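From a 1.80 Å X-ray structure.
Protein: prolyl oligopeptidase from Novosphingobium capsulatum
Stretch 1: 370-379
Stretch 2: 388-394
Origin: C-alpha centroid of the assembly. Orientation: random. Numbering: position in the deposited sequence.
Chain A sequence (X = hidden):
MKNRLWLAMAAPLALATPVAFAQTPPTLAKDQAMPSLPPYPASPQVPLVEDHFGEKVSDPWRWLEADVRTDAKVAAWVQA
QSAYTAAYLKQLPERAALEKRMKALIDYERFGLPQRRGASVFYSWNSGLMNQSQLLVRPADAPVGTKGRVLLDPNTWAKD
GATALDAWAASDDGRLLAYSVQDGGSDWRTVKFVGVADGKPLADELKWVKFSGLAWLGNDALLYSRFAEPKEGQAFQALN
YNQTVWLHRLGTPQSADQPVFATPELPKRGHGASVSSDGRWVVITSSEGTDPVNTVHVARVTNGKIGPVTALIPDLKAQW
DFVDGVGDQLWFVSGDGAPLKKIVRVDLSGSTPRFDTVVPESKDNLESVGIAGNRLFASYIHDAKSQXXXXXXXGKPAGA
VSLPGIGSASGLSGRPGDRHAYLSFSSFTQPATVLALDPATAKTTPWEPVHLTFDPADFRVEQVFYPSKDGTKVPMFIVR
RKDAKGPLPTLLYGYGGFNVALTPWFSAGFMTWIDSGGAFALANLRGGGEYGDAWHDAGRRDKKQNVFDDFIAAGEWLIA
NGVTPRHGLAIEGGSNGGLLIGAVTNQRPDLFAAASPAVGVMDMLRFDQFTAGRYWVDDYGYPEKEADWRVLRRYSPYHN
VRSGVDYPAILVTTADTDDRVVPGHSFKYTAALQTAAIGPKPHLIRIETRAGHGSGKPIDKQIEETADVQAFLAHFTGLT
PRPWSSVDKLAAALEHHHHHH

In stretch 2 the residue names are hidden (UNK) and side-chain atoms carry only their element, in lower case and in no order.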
ATOM      1  N   GLY A 370      -7.403 -17.863   1.981  1.00 13.41           N
ATOM      2  CA  GLY A 370      -8.685 -18.157   1.389  1.00 13.99           C
ATOM      3  C   GLY A 370      -8.773 -19.624   1.063  1.00 12.51           C
ATOM      4  O   GLY A 370      -7.758 -20.320   0.950  1.00 13.13           O
ATOM      5  N   ILE A 371      -9.992 -20.120   0.873  1.00 12.34           N
ATOM      6  CA  ILE A 371     -10.192 -21.479   0.481  1.00 13.73           C
ATOM      7  C   ILE A 371     -10.788 -21.529  -0.933  1.00 13.08           C
ATOM      8  O   ILE A 371     -11.722 -20.780  -1.242  1.00 13.90           O
ATOM      9  CB  ILE A 371     -11.072 -22.220   1.490  1.00 13.42           C
ATOM     10  CG1 ILE A 371     -10.272 -22.483   2.771  1.00 15.42           C
ATOM     11  CG2 ILE A 371     -11.472 -23.572   0.935  1.00 15.05           C
ATOM     12  CD1 ILE A 371     -11.082 -23.099   3.975  1.00 15.04           C
ATOM     13  N   ALA A 372     -10.217 -22.388  -1.775  1.00 12.95           N
ATOM     14  CA  ALA A 372     -10.743 -22.605  -3.131  1.00 13.86           C
ATOM     15  C   ALA A 372     -10.435 -24.009  -3.596  1.00 13.56           C
ATOM     16  O   ALA A 372      -9.373 -24.549  -3.313  1.00 12.58           O
ATOM     17  CB  ALA A 372     -10.157 -21.558  -4.111  1.00 15.07           C
ATOM     18  N   GLY A 373     -11.382 -24.617  -4.317  1.00 14.90           N
ATOM     19  CA  GLY A 373     -11.187 -25.965  -4.803  1.00 16.99           C
ATOM     20  C   GLY A 373     -11.210 -26.828  -3.546  1.00 18.23           C
ATOM     21  O   GLY A 373     -12.168 -26.740  -2.766  1.00 20.54           O
ATOM     22  N   ASN A 374     -10.147 -27.567  -3.280  1.00 19.70           N
ATOM     23  CA  ASN A 374     -10.089 -28.371  -2.044  1.00 21.56           C
ATOM     24  C   ASN A 374      -8.914 -27.968  -1.186  1.00 19.72           C
ATOM     25  O   ASN A 374      -8.443 -28.770  -0.416  1.00 20.05           O
ATOM     26  CB  ASN A 374      -9.982 -29.876  -2.333  1.00 23.41           C
ATOM     27  CG  ASN A 374     -11.210 -30.413  -3.024  1.00 29.54           C
ATOM     28  OD1 ASN A 374     -12.356 -29.989  -2.718  1.00 39.45           O
ATOM     29  ND2 ASN A 374     -11.001 -31.288  -4.001  1.00 33.95           N
ATOM     30  N   ARG A 375      -8.514 -26.697  -1.271  1.00 17.94           N
ATOM     31  CA  ARG A 375      -7.262 -26.242  -0.704  1.00 15.98           C
ATOM     32  C   ARG A 375      -7.330 -24.908   0.009  1.00 14.80           C
ATOM     33  O   ARG A 375      -8.186 -24.019  -0.269  1.00 13.97           O
ATOM     34  CB  ARG A 375      -6.229 -26.162  -1.812  1.00 16.84           C
ATOM     35  CG  ARG A 375      -5.700 -27.481  -2.256  1.00 18.62           C
ATOM     36  CD  ARG A 375      -4.791 -27.368  -3.442  1.00 20.63           C
ATOM     37  NE  ARG A 375      -4.029 -28.592  -3.680  1.00 17.94           N
ATOM     38  CZ  ARG A 375      -3.074 -28.691  -4.613  1.00 18.26           C
ATOM     39  NH1 ARG A 375      -2.777 -27.666  -5.425  1.00 17.97           N
ATOM     40  NH2 ARG A 375      -2.378 -29.792  -4.716  1.00 22.68           N
ATOM     41  N   LEU A 376      -6.398 -24.750   0.940  1.00 12.30           N
ATOM     42  CA  LEU A 376      -6.102 -23.473   1.561  1.00 12.57           C
ATOM     43  C   LEU A 376      -5.015 -22.781   0.777  1.00 11.78           C
ATOM     44  O   LEU A 376      -4.048 -23.411   0.390  1.00 10.07           O
ATOM     45  CB  LEU A 376      -5.571 -23.660   2.985  1.00 13.16           C
ATOM     46  CG  LEU A 376      -6.520 -24.174   4.046  1.00 15.54           C
ATOM     47  CD1 LEU A 376      -5.745 -24.840   5.168  1.00 17.12           C
ATOM     48  CD2 LEU A 376      -7.343 -22.966   4.582  1.00 16.16           C
ATOM     49  N   PHE A 377      -5.186 -21.497   0.549  1.00 10.68           N
ATOM     50  CA  PHE A 377      -4.150 -20.647  -0.071  1.00 10.78           C
ATOM     51  C   PHE A 377      -3.767 -19.548   0.916  1.00 11.08           C
ATOM     52  O   PHE A 377      -4.579 -18.651   1.242  1.00 13.15           O
ATOM     53  CB  PHE A 377      -4.642 -20.096  -1.415  1.00 10.61           C
ATOM     54  CG  PHE A 377      -4.838 -21.166  -2.428  1.00 10.96           C
ATOM     55  CD1 PHE A 377      -3.746 -21.666  -3.150  1.00 10.69           C
ATOM     56  CD2 PHE A 377      -6.059 -21.801  -2.518  1.00  9.75           C
ATOM     57  CE1 PHE A 377      -3.903 -22.710  -4.046  1.00 14.80           C
ATOM     58  CE2 PHE A 377      -6.244 -22.842  -3.377  1.00 10.82           C
ATOM     59  CZ  PHE A 377      -5.163 -23.325  -4.155  1.00 12.76           C
ATOM     60  N   ALA A 378      -2.510 -19.556   1.328  1.00 10.04           N
ATOM     61  CA  ALA A 378      -2.019 -18.727   2.448  1.00 10.46           C
ATOM     62  C   ALA A 378      -1.004 -17.735   1.896  1.00 11.02           C
ATOM     63  O   ALA A 378       0.002 -18.156   1.344  1.00 10.85           O
ATOM     64  CB  ALA A 378      -1.370 -19.601   3.497  1.00  9.47           C
ATOM     65  N   SER A 379      -1.318 -16.432   1.979  1.00 10.05           N
ATOM     66  CA  SER A 379      -0.445 -15.388   1.509  1.00 11.14           C
ATOM     67  C   SER A 379       0.484 -14.865   2.618  1.00 10.59           C
ATOM     68  O   SER A 379       0.043 -14.230   3.585  1.00 11.54           O
ATOM     69  CB  SER A 379      -1.280 -14.236   0.924  1.00 12.14           C
ATOM     70  OG  SER A 379      -1.937 -14.717  -0.214  1.00 14.69           O
ATOM     71  N   UNK A 388       2.674 -17.309  -1.871  1.00 11.29           N
ATOM     72  CA  UNK A 388       1.361 -17.885  -1.617  1.00 11.28           C
ATOM     73  C   UNK A 388       1.523 -19.391  -1.581  1.00 11.78           C
ATOM     74  O   UNK A 388       1.878 -20.007  -2.579  1.00 12.67           O
ATOM     75  c   UNK A 388      -1.068 -18.071  -2.325  1.00 11.96           C
ATOM     76  c   UNK A 388       0.328 -17.471  -2.683  1.00 11.69           C
ATOM     77  c   UNK A 388       0.214 -15.932  -2.805  1.00 14.26           C
ATOM     78  N   UNK A 389       1.343 -19.984  -0.397  1.00 11.81           N
ATOM     79  CA  UNK A 389       1.467 -21.408  -0.222  1.00 11.46           C
ATOM     80  C   UNK A 389       0.117 -22.104  -0.234  1.00 11.24           C
ATOM     81  O   UNK A 389      -0.876 -21.601   0.302  1.00 10.84           O
ATOM     82  c   UNK A 389       2.246 -21.720   1.074  1.00 10.10           C
ATOM     83  c   UNK A 389       4.482 -21.773   0.059  1.00 14.52           C
ATOM     84  c   UNK A 389       3.676 -21.190   1.164  1.00 12.69           C
ATOM     85  c   UNK A 389       4.351 -21.479   2.550  1.00 16.12           C
ATOM     86  N   UNK A 390       0.099 -23.301  -0.818  1.00 10.35           N
ATOM     87  CA  UNK A 390      -1.105 -24.120  -0.893  1.00 10.93           C
ATOM     88  C   UNK A 390      -1.037 -25.247   0.085  1.00 10.72           C
ATOM     89  O   UNK A 390       0.037 -25.828   0.341  1.00 10.62           O
ATOM     90  c   UNK A 390      -1.287 -24.693  -2.304  1.00 11.07           C
ATOM     91  N   UNK A 391      -2.185 -25.578   0.662  1.00 11.01           N
ATOM     92  CA  UNK A 391      -2.278 -26.713   1.611  1.00 10.89           C
ATOM     93  C   UNK A 391      -3.597 -27.435   1.378  1.00 11.73           C
ATOM     94  O   UNK A 391      -4.588 -26.802   1.004  1.00 12.94           O
ATOM     95  c   UNK A 391      -1.052 -24.063   3.245  1.00 10.14           C
ATOM     96  c   UNK A 391      -2.272 -26.237   3.063  1.00 10.03           C
ATOM     97  c   UNK A 391       0.062 -26.070   3.975  1.00  8.31           C
ATOM     98  c   UNK A 391       1.193 -25.279   4.311  1.00  9.53           C
ATOM     99  c   UNK A 391      -1.076 -25.455   3.452  1.00  9.70           C
ATOM    100  c   UNK A 391       0.023 -23.307   3.595  1.00 11.40           C
ATOM    101  c   UNK A 391       1.127 -23.859   4.109  1.00 10.02           C
ATOM    102  N   UNK A 392      -3.639 -28.752   1.594  1.00 13.03           N
ATOM    103  CA  UNK A 392      -4.909 -29.446   1.788  1.00 13.75           C
ATOM    104  C   UNK A 392      -5.614 -28.850   3.008  1.00 13.91           C
ATOM    105  O   UNK A 392      -4.996 -28.275   3.862  1.00 12.26           O
ATOM    106  o   UNK A 392      -3.445 -32.727   0.908  1.00 29.16           O
ATOM    107  c   UNK A 392      -4.688 -30.972   2.017  1.00 15.62           C
ATOM    108  c   UNK A 392      -4.087 -31.680   0.804  1.00 20.45           C
ATOM    109  o   UNK A 392      -4.220 -31.203  -0.351  1.00 29.33           O
ATOM    110  N   UNK A 393      -6.908 -29.079   3.117  1.00 14.01           N
ATOM    111  CA  UNK A 393      -7.699 -28.545   4.201  1.00 15.23           C
ATOM    112  C   UNK A 393      -7.242 -29.039   5.557  1.00 13.54           C
ATOM    113  O   UNK A 393      -7.428 -28.345   6.561  1.00 13.36           O
ATOM    114  c   UNK A 393     -11.372 -28.503   2.604  1.00 19.38           C
ATOM    115  c   UNK A 393      -9.871 -28.176   2.749  1.00 19.97           C
ATOM    116  c   UNK A 393      -9.196 -28.859   3.973  1.00 16.23           C
ATOM    117  c   UNK A 393      -9.662 -26.729   2.785  1.00 25.69           C
ATOM    118  N   UNK A 394      -6.572 -30.172   5.595  1.00 14.34           N
ATOM    119  CA  UNK A 394      -6.062 -30.722   6.860  1.00 14.43           C
ATOM    120  C   UNK A 394      -4.635 -30.240   7.173  1.00 14.74           C
ATOM    121  O   UNK A 394      -4.025 -30.645   8.178  1.00 15.62           O
ATOM    122  c   UNK A 394      -6.177 -32.247   6.832  1.00 16.07           C
ATOM    123  o   UNK A 394      -4.508 -32.242   5.082  1.00 16.57           O
ATOM    124  o   UNK A 394      -4.856 -34.129   6.047  1.00 25.07           O
ATOM    125  c   UNK A 394      -5.127 -32.914   5.950  1.00 18.61           C
TER
HETATM  126  O   HOH W   1      -8.121 -30.929   1.039  1.00 34.00           O

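Position 388 has three side-chain carbons, one bonded to CA and carrying the other two. It sits in a non-hydrogen-bonded pair with Ser 379; one outer carbon lies 3.6 Å from Ser 379 OG, the other 4.2 Å from Phe 377 CB, so the branched side chain covers two neighbours on the same face. A fork at the first carbon means valine, Val 388.

Position 389 carries four carbons, forked at the second. Its backbone N donates to Ala 378 O (2.9 Å) and its O accepts from Ala 378 N (2.8 Å), a closed hydrogen-bonded pair. The fork one carbon further out gives leucine. The CB of Leu 389 lies on the same face as that of Ala 378, but the end of the side chain leads away from stretch 1.

Position 390 has a single side-chain carbon, which lies 3.7 Å from Phe 377 CE1. One carbon is alanine. The ring of Phe 377 extends beside Ala 390, a large side chain paired with a small one, and Ala 390 CA makes a CA-H...O contact with Leu 376 O at 3.3 Å.

Position 391 shows one carbon followed by a ring of six carbons, with no oxygen on the ring. Its backbone closes a second hydrogen-bonded pair: its O accepts from Leu 376 N (2.7 Å) and its N donates to Leu 376 O (2.9 Å). The ring presents its edge to Ala 378, a ring carbon 4.0 Å from Ala 378 CB. This is phenylalanine, Phe 391.

Position 392 has two carbons, the second bearing two oxygens. One oxygen is 4.2 Å from Arg 375 NE, near the guanidinium plane: opposite charges near each other, but too far apart for a salt bridge. The atoms fit aspartate, Asp 392.

Position 393 again has four carbons forked at the second. It has the most area covered by stretch 1; one terminal carbon lies 4.1 Å from Ile 371 CD1 and 4.2 Å from Leu 376 CG. A water accepts from its backbone N (3.0 Å) and donates to Asn 374 O (2.6 Å). Hence leucine, Leu 393.

Position 394 has two carbons and two terminal oxygens; its CB points away from stretch 1 and the side chain makes no contact with it. This is another aspartate, Asp 394.

Antiparallel backbone bonds at alternate pairs set the register, and size complements size on each face: Phe 377 against Ala 390, Phe 391 beside Ala 378. Beyond the ladder, Leu 393 reaches back to Leu 376 and Ile 371, while one water bridges the backbones.

Stretch 2 388-394: VLAFDLD
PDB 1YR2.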